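Local coordinates for major extracellular endoglucanase (Xanthomonas campestris pv. campestris, PDB 4TUF), which hydrolyses internal beta-1,4-glucosidic linkages in cellulose, lichenin and cereal beta-D-glucans through this family 5 TIM-barrel catalytic domain, at residues 137-140 against 141-145. Numbering follows the deposited sequence.
Sequences RFVA and NRYKN. With 2HP (dihydrogenphosphate ion), chain K.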
loop_
_atom_site.group_PDB
_atom_site.type_symbol
_atom_site.label_atom_id
_atom_site.label_comp_id
_atom_site.label_asym_id
_atom_site.label_seq_id
_atom_site.Cartn_x
_atom_site.Cartn_y
_atom_site.Cartn_z
ATOM N N ARG A 137 -17.474 -0.629 -0.693
ATOM C CA ARG A 137 -18.437 -0.152 -1.678
ATOM C C ARG A 137 -18.644 1.347 -1.556
ATOM O O ARG A 137 -18.834 2.025 -2.564
ATOM C CB ARG A 137 -19.782 -0.868 -1.545
ATOM C CG ARG A 137 -19.776 -2.318 -1.993
ATOM C CD ARG A 137 -21.185 -2.808 -2.321
ATOM N NE ARG A 137 -22.073 -2.685 -1.170
ATOM C CZ ARG A 137 -22.210 -3.615 -0.234
ATOM N NH1 ARG A 137 -21.519 -4.747 -0.316
ATOM N NH2 ARG A 137 -23.038 -3.413 0.781
ATOM N N PHE A 138 -18.608 1.865 -0.330
ATOM C CA PHE A 138 -18.802 3.303 -0.112
ATOM C C PHE A 138 -17.736 4.105 -0.829
ATOM O O PHE A 138 -18.020 5.086 -1.515
ATOM C CB PHE A 138 -18.769 3.658 1.377
ATOM C CG PHE A 138 -18.875 5.136 1.643
ATOM C CD1 PHE A 138 -20.113 5.748 1.736
ATOM C CD2 PHE A 138 -17.738 5.917 1.791
ATOM C CE1 PHE A 138 -20.213 7.097 1.975
ATOM C CE2 PHE A 138 -17.836 7.273 2.027
ATOM C CZ PHE A 138 -19.074 7.865 2.120
ATOM N N VAL A 139 -16.498 3.684 -0.638
ATOM C CA VAL A 139 -15.369 4.345 -1.250
ATOM C C VAL A 139 -15.418 4.212 -2.773
ATOM O O VAL A 139 -15.194 5.181 -3.503
ATOM C CB VAL A 139 -14.065 3.774 -0.698
ATOM C CG1 VAL A 139 -12.922 4.113 -1.601
ATOM C CG2 VAL A 139 -13.833 4.303 0.713
ATOM N N ALA A 140 -15.737 3.017 -3.251
ATOM C CA ALA A 140 -15.802 2.785 -4.685
ATOM C C ALA A 140 -16.900 3.640 -5.301
ATOM O O ALA A 140 -16.711 4.252 -6.356
ATOM C CB ALA A 140 -16.034 1.310 -4.977
ATOM N N ASN A 141 -18.041 3.695 -4.624
ATOM C CA ASN A 141 -19.173 4.469 -5.103
ATOM C C ASN A 141 -18.863 5.958 -5.193
ATOM O O ASN A 141 -19.262 6.635 -6.139
ATOM C CB ASN A 141 -20.374 4.246 -4.196
ATOM C CG ASN A 141 -21.639 4.825 -4.767
ATOM O OD1 ASN A 141 -21.762 4.993 -5.981
ATOM N ND2 ASN A 141 -22.595 5.128 -3.900
ATOM N N ARG A 142 -18.129 6.464 -4.213
ATOM C CA ARG A 142 -17.870 7.892 -4.130
ATOM C C ARG A 142 -16.879 8.383 -5.182
ATOM O O ARG A 142 -17.094 9.417 -5.806
ATOM C CB ARG A 142 -17.363 8.242 -2.737
ATOM C CG ARG A 142 -17.419 9.707 -2.421
ATOM C CD ARG A 142 -17.009 9.953 -0.994
ATOM N NE ARG A 142 -17.218 11.344 -0.614
ATOM C CZ ARG A 142 -18.342 11.797 -0.077
ATOM N NH1 ARG A 142 -19.345 10.964 0.138
ATOM N NH2 ARG A 142 -18.458 13.075 0.247
ATOM N N TYR A 143 -15.803 7.631 -5.392
ATOM C CA TYR A 143 -14.700 8.109 -6.226
ATOM C C TYR A 143 -14.599 7.432 -7.592
ATOM O O TYR A 143 -13.606 7.608 -8.294
ATOM C CB TYR A 143 -13.379 7.942 -5.464
ATOM C CG TYR A 143 -13.407 8.638 -4.119
ATOM C CD1 TYR A 143 -13.506 10.022 -4.036
ATOM C CD2 TYR A 143 -13.357 7.914 -2.931
ATOM C CE1 TYR A 143 -13.546 10.662 -2.814
ATOM C CE2 TYR A 143 -13.397 8.551 -1.704
ATOM C CZ TYR A 143 -13.491 9.924 -1.653
ATOM O OH TYR A 143 -13.531 10.572 -0.437
ATOM N N LYS A 144 -15.628 6.684 -7.985
ATOM C CA LYS A 144 -15.569 5.906 -9.223
ATOM C C LYS A 144 -15.463 6.769 -10.481
ATOM O O LYS A 144 -15.115 6.266 -11.549
ATOM C CB LYS A 144 -16.788 4.992 -9.342
ATOM C CG LYS A 144 -18.076 5.690 -9.736
ATOM C CD LYS A 144 -19.242 4.706 -9.747
ATOM C CE LYS A 144 -20.576 5.431 -9.823
ATOM N NZ LYS A 144 -20.661 6.546 -8.831
ATOM N N ASN A 145 -15.765 8.058 -10.354
ATOM C CA ASN A 145 -15.727 8.965 -11.496
ATOM C C ASN A 145 -14.488 9.847 -11.488
ATOM O O ASN A 145 -14.309 10.672 -12.382
ATOM C CB ASN A 145 -16.982 9.840 -11.530
ATOM C CG ASN A 145 -18.232 9.056 -11.899
ATOM O OD1 ASN A 145 -18.214 8.226 -12.810
ATOM N ND2 ASN A 145 -19.326 9.314 -11.184
HETATM P P 2HP K . -19.915 5.114 6.282
HETATM O O1 2HP K . -20.137 6.519 5.770
HETATM O O2 2HP K . -18.552 5.008 6.923
HETATM O O3 2HP K . -20.977 4.784 7.304
HETATM O O4 2HP K . -19.984 4.142 5.130
#
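Phe138 and Arg142, one helical turn apart, run side by side and point the same way. The ring and guanidinium planes differ by 22°, and Phe138 CZ lies 3.7 Å from Arg142 NH1. Both side chains have CG anti to the backbone N (chi1 176° and -164°), and Arg142 stays extended from CG to NE, which carries its guanidinium alongside the ring. Over one face of the Phe138 ring sits O1 of a bound dihydrogenphosphate, offset toward the rim, 3.8 Å from Phe138 CE1. This pair is partly exposed.

Val139, Ala140 and Tyr143 are buried. Val139 CG1 meets Tyr143 CD2 at 4.1 Å, and Arg142 CG lies over the centre of the tyrosine ring. The main chain keeps alpha-helical i to i+4 bonds, including Tyr143 N to Val139 O at 3.2 Å. On the exposed side Lys144 NZ hydrogen-bonds to Asn141 O at 3.0 Å, on a lone pair in the carbonyl plane. Its second hydrogen bond, to Asn141 OD1, is weak.

Asp93 of helix 88-102 takes a salt bridge from Arg142 and a hydrogen bond with Tyr143 OH. Val139 and Tyr143 pack on Leu108 of strand 105-110, while Ala140 touches helix 173-187. Helix 129-143 joins strands 105-110 and 149-153 in a beta-alpha-beta unit of the TIM barrel.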